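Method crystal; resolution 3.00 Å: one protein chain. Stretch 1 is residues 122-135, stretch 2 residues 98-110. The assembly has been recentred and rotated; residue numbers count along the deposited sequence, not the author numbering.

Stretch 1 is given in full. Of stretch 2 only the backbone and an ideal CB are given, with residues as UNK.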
# COMPACT_ATOMS: atom_id res chain seq x y z
N PHE A 122 -26.22 -10.33 -2.26
CA PHE A 122 -26.13 -8.94 -2.73
C PHE A 122 -24.74 -8.40 -2.43
O PHE A 122 -24.15 -7.70 -3.25
CB PHE A 122 -27.19 -8.05 -2.07
CG PHE A 122 -27.34 -6.68 -2.73
CD1 PHE A 122 -26.77 -6.42 -3.98
CD2 PHE A 122 -28.05 -5.66 -2.10
CE1 PHE A 122 -26.92 -5.17 -4.60
CE2 PHE A 122 -28.20 -4.40 -2.70
CZ PHE A 122 -27.63 -4.16 -3.96
N ARG A 123 -24.22 -8.71 -1.25
CA ARG A 123 -22.89 -8.25 -0.90
C ARG A 123 -21.96 -9.00 -1.84
O ARG A 123 -20.88 -8.53 -2.19
CB ARG A 123 -22.57 -8.60 0.55
CG ARG A 123 -21.25 -8.03 1.05
CD ARG A 123 -21.27 -6.52 1.02
NE ARG A 123 -20.00 -5.93 1.45
CZ ARG A 123 -18.84 -6.05 0.79
NH1 ARG A 123 -18.78 -6.75 -0.34
NH2 ARG A 123 -17.75 -5.45 1.25
N SER A 124 -22.42 -10.17 -2.26
CA SER A 124 -21.67 -11.02 -3.19
C SER A 124 -21.79 -10.46 -4.62
O SER A 124 -21.08 -10.91 -5.52
CB SER A 124 -22.22 -12.45 -3.12
OG SER A 124 -21.31 -13.39 -3.67
N GLU A 125 -22.68 -9.49 -4.82
CA GLU A 125 -22.90 -8.82 -6.12
C GLU A 125 -22.54 -7.37 -5.82
O GLU A 125 -23.28 -6.43 -6.10
CB GLU A 125 -24.37 -8.91 -6.53
CG GLU A 125 -25.06 -10.24 -6.20
CD GLU A 125 -24.31 -11.46 -6.72
OE1 GLU A 125 -23.20 -11.30 -7.30
OE2 GLU A 125 -24.83 -12.59 -6.55
N PHE A 126 -21.35 -7.23 -5.25
CA PHE A 126 -20.77 -5.98 -4.75
C PHE A 126 -19.28 -6.41 -4.70
O PHE A 126 -18.36 -5.63 -4.98
CB PHE A 126 -21.38 -5.79 -3.35
CG PHE A 126 -20.97 -4.56 -2.62
CD1 PHE A 126 -19.65 -4.35 -2.24
CD2 PHE A 126 -21.94 -3.67 -2.17
CE1 PHE A 126 -19.30 -3.27 -1.42
CE2 PHE A 126 -21.61 -2.59 -1.35
CZ PHE A 126 -20.29 -2.39 -0.96
N PHE A 127 -19.07 -7.69 -4.37
CA PHE A 127 -17.75 -8.28 -4.29
C PHE A 127 -17.25 -8.66 -5.68
O PHE A 127 -16.10 -8.39 -6.03
CB PHE A 127 -17.77 -9.54 -3.42
CG PHE A 127 -16.53 -10.37 -3.53
CD1 PHE A 127 -15.35 -9.96 -2.95
CD2 PHE A 127 -16.54 -11.56 -4.27
CE1 PHE A 127 -14.18 -10.71 -3.09
CE2 PHE A 127 -15.38 -12.31 -4.42
CZ PHE A 127 -14.20 -11.88 -3.83
N LEU A 128 -18.12 -9.30 -6.46
CA LEU A 128 -17.76 -9.70 -7.82
C LEU A 128 -17.35 -8.52 -8.70
O LEU A 128 -16.36 -8.60 -9.43
CB LEU A 128 -18.93 -10.44 -8.48
CG LEU A 128 -19.19 -11.85 -7.95
CD1 LEU A 128 -20.55 -12.33 -8.42
CD2 LEU A 128 -18.08 -12.79 -8.41
N PRO A 129 -18.11 -7.42 -8.66
CA PRO A 129 -17.75 -6.26 -9.48
C PRO A 129 -16.37 -5.71 -9.10
O PRO A 129 -15.75 -4.98 -9.86
CB PRO A 129 -18.88 -5.27 -9.20
CG PRO A 129 -19.35 -5.66 -7.83
CD PRO A 129 -19.34 -7.16 -7.90
N ALA A 130 -15.91 -6.07 -7.91
CA ALA A 130 -14.60 -5.65 -7.43
C ALA A 130 -13.67 -6.78 -7.85
O ALA A 130 -12.57 -6.57 -8.37
CB ALA A 130 -14.61 -5.50 -5.91
N ARG A 131 -14.15 -7.99 -7.61
CA ARG A 131 -13.43 -9.21 -7.93
C ARG A 131 -13.04 -9.18 -9.41
O ARG A 131 -11.86 -9.26 -9.75
CB ARG A 131 -14.35 -10.41 -7.65
CG ARG A 131 -13.65 -11.73 -7.36
CD ARG A 131 -12.81 -12.20 -8.52
NE ARG A 131 -13.11 -13.57 -8.90
CZ ARG A 131 -14.25 -13.97 -9.46
NH1 ARG A 131 -15.22 -13.10 -9.72
NH2 ARG A 131 -14.43 -15.25 -9.77
N ASN A 132 -14.03 -9.04 -10.28
CA ASN A 132 -13.77 -9.02 -11.71
C ASN A 132 -12.90 -7.86 -12.18
O ASN A 132 -11.90 -8.08 -12.86
CB ASN A 132 -15.09 -9.02 -12.48
CG ASN A 132 -15.92 -10.26 -12.19
OD1 ASN A 132 -15.39 -11.37 -12.08
ND2 ASN A 132 -17.23 -10.07 -12.08
N THR A 133 -13.27 -6.64 -11.82
CA THR A 133 -12.47 -5.48 -12.20
C THR A 133 -11.02 -5.85 -11.97
O THR A 133 -10.20 -5.83 -12.88
CB THR A 133 -12.81 -4.25 -11.33
OG1 THR A 133 -14.11 -3.77 -11.69
CG2 THR A 133 -11.79 -3.14 -11.53
N TYR A 134 -10.73 -6.20 -10.72
CA TYR A 134 -9.40 -6.61 -10.29
C TYR A 134 -8.83 -7.63 -11.28
O TYR A 134 -7.78 -7.41 -11.88
CB TYR A 134 -9.51 -7.24 -8.89
CG TYR A 134 -8.25 -7.89 -8.36
CD1 TYR A 134 -7.16 -7.12 -7.97
CD2 TYR A 134 -8.17 -9.27 -8.21
CE1 TYR A 134 -6.02 -7.70 -7.45
CE2 TYR A 134 -7.03 -9.86 -7.69
CZ TYR A 134 -5.96 -9.07 -7.31
OH TYR A 134 -4.81 -9.64 -6.78
N PHE A 135 -9.54 -8.73 -11.47
CA PHE A 135 -9.07 -9.77 -12.37
C PHE A 135 -8.80 -9.27 -13.79
O PHE A 135 -7.85 -9.73 -14.44
CB PHE A 135 -10.07 -10.94 -12.39
CG PHE A 135 -9.86 -11.94 -11.27
CD1 PHE A 135 -8.76 -11.85 -10.43
CD2 PHE A 135 -10.75 -12.99 -11.09
CE1 PHE A 135 -8.54 -12.79 -9.41
CE2 PHE A 135 -10.55 -13.94 -10.08
CZ PHE A 135 -9.44 -13.84 -9.24
N UNK A 98 -5.70 -3.09 -2.61
CA UNK A 98 -7.04 -2.53 -2.69
C UNK A 98 -8.01 -3.69 -2.76
O UNK A 98 -9.04 -3.69 -2.09
CB UNK A 98 -7.20 -1.60 -3.89
N UNK A 99 -7.69 -4.69 -3.58
CA UNK A 99 -8.55 -5.85 -3.71
C UNK A 99 -8.64 -6.61 -2.42
O UNK A 99 -9.74 -6.91 -1.95
CB UNK A 99 -8.05 -6.77 -4.82
N UNK A 100 -7.49 -6.95 -1.86
CA UNK A 100 -7.46 -7.69 -0.61
C UNK A 100 -8.50 -7.08 0.34
O UNK A 100 -9.37 -7.78 0.85
CB UNK A 100 -6.06 -7.67 0.01
N UNK A 101 -8.42 -5.77 0.55
CA UNK A 101 -9.38 -5.11 1.42
C UNK A 101 -10.83 -5.46 1.09
O UNK A 101 -11.69 -5.45 1.96
CB UNK A 101 -9.19 -3.59 1.34
N UNK A 102 -11.13 -5.75 -0.17
CA UNK A 102 -12.50 -6.10 -0.52
C UNK A 102 -12.76 -7.52 -0.08
O UNK A 102 -13.79 -7.81 0.54
CB UNK A 102 -12.76 -5.94 -2.02
N UNK A 103 -11.83 -8.42 -0.38
CA UNK A 103 -11.97 -9.82 -0.01
C UNK A 103 -12.28 -9.99 1.46
O UNK A 103 -13.13 -10.80 1.84
CB UNK A 103 -10.70 -10.59 -0.36
N UNK A 104 -11.56 -9.25 2.30
CA UNK A 104 -11.79 -9.34 3.73
C UNK A 104 -13.22 -8.90 3.94
O UNK A 104 -14.02 -9.60 4.57
CB UNK A 104 -10.80 -8.49 4.54
N UNK A 105 -13.55 -7.74 3.38
CA UNK A 105 -14.90 -7.17 3.47
C UNK A 105 -15.97 -8.17 3.09
O UNK A 105 -17.13 -7.97 3.39
CB UNK A 105 -15.02 -5.94 2.57
N UNK A 106 -15.57 -9.25 2.44
CA UNK A 106 -16.52 -10.28 2.04
C UNK A 106 -16.48 -11.43 3.02
O UNK A 106 -17.46 -11.70 3.70
CB UNK A 106 -16.23 -10.78 0.62
N UNK A 107 -15.33 -12.11 3.09
CA UNK A 107 -15.13 -13.24 3.99
C UNK A 107 -15.82 -12.97 5.32
O UNK A 107 -16.43 -13.87 5.92
CB UNK A 107 -13.64 -13.51 4.20
N UNK A 108 -15.71 -11.72 5.77
CA UNK A 108 -16.31 -11.28 7.02
C UNK A 108 -17.83 -11.47 6.95
O UNK A 108 -18.41 -12.19 7.76
CB UNK A 108 -15.96 -9.82 7.31
N UNK A 109 -18.45 -10.82 5.97
CA UNK A 109 -19.89 -10.90 5.77
C UNK A 109 -20.32 -12.27 5.28
O UNK A 109 -21.50 -12.60 5.32
CB UNK A 109 -20.35 -9.83 4.78
N UNK A 110 -19.36 -13.06 4.82
CA UNK A 110 -19.63 -14.40 4.31
C UNK A 110 -20.01 -15.38 5.42
O UNK A 110 -20.42 -16.51 5.13
CB UNK A 110 -18.41 -14.92 3.55

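The helix of stretch 2 runs nearly antiparallel to the helix of stretch 1, their directions 155° apart and their axes 10.0 Å apart at closest approach.

At position 98, CB points sideways and finds nothing of the other helix within 5.5 Å, so many residues would fit, polar ones readily; it is Asp98.

Position 99 points toward the partner, its ideal CB 3.3 Å from Tyr134 CD1. Ala130, Arg131 and Phe127 complete a hollow beside the Tyr134 ring that invites a flat or long apolar side chain, whether aromatic, leucine or methionine. The residue is Phe99. Its ring forms an offset stack with that of Tyr134, centroids 4.0 Å apart and planes at 9°, and Phe99 CE1 lies 3.8 Å from Arg131 CA and 4.1 Å from Phe127 CE1, a knob in its hole.

Positions 100 and 101 meet none of the other helix, and stretch 1 sets no limit on size or polarity there; they are Leu100 and Ala101.

Position 102 points toward Ala130, its ideal CB 4.3 Å from Ala130 CB. The small methyl leaves room for a medium or long side chain, and the guanidinium of Arg123 lies farther along, which favours glutamate or glutamine without excluding an aliphatic residue. In Glu102, CG packs 4.1 Å from Ala130 CB, while OE1 stays 4.6 Å from Arg123 NH2, beyond a salt bridge. A water donates to Phe126 O and, weakly, to Glu102 OE1.

At position 103, CB points away, yet lies 4.4 Å from Phe127 CE1; an apolar residue suits. The edge of the Phe103 ring meets Phe127, with Phe103 CD1 4.3 Å from Phe127 CE1.

Position 104 points away, and stretch 1 leaves the choice open; it is Lys104.

Position 105 points toward Arg123, its ideal CB a tight 3.1 Å from Arg123 NH2. An acidic or neutral polar residue might be expected; Lys105 is found instead, its NZ 4.4 Å from Arg123 NH2, like charges close together.

Position 106 points sideways, its ideal CB 3.8 Å from Phe127 CD1. The face of the Phe127 ring favours another aromatic, though leucine or methionine could pack there. Phe106 stacks offset on Phe127, centroids 4.5 Å apart and planes at 9°, and its CZ reaches to 3.4 Å from Ser124 OG.

Positions 107 and 108, out of reach, could take small or polar residues alike; they are Ala107 and Ala108.

Position 109 points toward Arg123, its ideal CB 4.2 Å from Arg123 CG. An acid or a flexible aliphatic chain would serve. Glu109 CD packs 3.8 Å from Arg123 CG; Glu109 OE1, 4.4 Å from Arg123 NE, lies well out of the guanidinium plane, so only charge attraction operates.

Position 110, sideways and without contact, is equally unrestricted by stretch 1; it is Arg110.

Stretch 2, residues 98-110: DFLAEFKKFAAER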
# COMPACT_ATOMS: atom_id res chain seq x y z
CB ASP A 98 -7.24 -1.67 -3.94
CG ASP A 98 -6.60 -0.30 -3.82
OD1 ASP A 98 -6.06 0.02 -2.75
OD2 ASP A 98 -6.66 0.45 -4.82
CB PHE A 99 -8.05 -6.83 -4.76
CG PHE A 99 -8.79 -8.13 -4.74
CD1 PHE A 99 -10.11 -8.20 -5.18
CD2 PHE A 99 -8.19 -9.28 -4.26
CE1 PHE A 99 -10.82 -9.39 -5.13
CE2 PHE A 99 -8.89 -10.49 -4.20
CZ PHE A 99 -10.21 -10.54 -4.64
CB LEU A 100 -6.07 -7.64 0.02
CG LEU A 100 -5.98 -8.55 1.24
CD1 LEU A 100 -6.41 -9.95 0.84
CD2 LEU A 100 -4.57 -8.55 1.79
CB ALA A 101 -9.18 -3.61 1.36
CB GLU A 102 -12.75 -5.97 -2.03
CG GLU A 102 -12.50 -4.57 -2.58
CD GLU A 102 -13.30 -3.49 -1.86
OE1 GLU A 102 -14.42 -3.79 -1.39
OE2 GLU A 102 -12.80 -2.34 -1.76
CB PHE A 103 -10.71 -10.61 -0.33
CG PHE A 103 -10.74 -12.02 0.17
CD1 PHE A 103 -11.73 -12.89 -0.25
CD2 PHE A 103 -9.79 -12.46 1.09
CE1 PHE A 103 -11.79 -14.19 0.23
CE2 PHE A 103 -9.83 -13.76 1.58
CZ PHE A 103 -10.83 -14.63 1.15
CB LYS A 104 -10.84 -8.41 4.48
CG LYS A 104 -9.39 -8.47 4.01
CD LYS A 104 -8.73 -9.85 4.23
CE LYS A 104 -7.65 -9.80 5.32
NZ LYS A 104 -6.60 -8.76 5.07
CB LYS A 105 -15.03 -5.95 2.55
CG LYS A 105 -14.82 -4.62 3.24
CD LYS A 105 -15.15 -3.45 2.32
CE LYS A 105 -15.40 -2.18 3.12
NZ LYS A 105 -16.53 -2.35 4.09
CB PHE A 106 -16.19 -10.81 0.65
CG PHE A 106 -17.22 -11.73 0.10
CD1 PHE A 106 -18.58 -11.40 0.16
CD2 PHE A 106 -16.86 -12.92 -0.53
CE1 PHE A 106 -19.55 -12.23 -0.39
CE2 PHE A 106 -17.82 -13.76 -1.09
CZ PHE A 106 -19.17 -13.42 -1.02
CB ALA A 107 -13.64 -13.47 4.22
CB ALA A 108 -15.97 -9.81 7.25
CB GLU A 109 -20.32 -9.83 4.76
CG GLU A 109 -21.77 -9.92 4.34
CD GLU A 109 -22.51 -8.62 4.56
OE1 GLU A 109 -21.88 -7.66 5.06
OE2 GLU A 109 -23.72 -8.57 4.23
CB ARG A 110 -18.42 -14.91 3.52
CG ARG A 110 -18.65 -16.23 2.78
CD ARG A 110 -17.56 -16.47 1.73
NE ARG A 110 -17.70 -17.76 1.06
CZ ARG A 110 -17.37 -18.93 1.60
NH1 ARG A 110 -16.88 -18.98 2.83
NH2 ARG A 110 -17.54 -20.05 0.91
O HOH W 1 -16.99 -3.22 -3.45
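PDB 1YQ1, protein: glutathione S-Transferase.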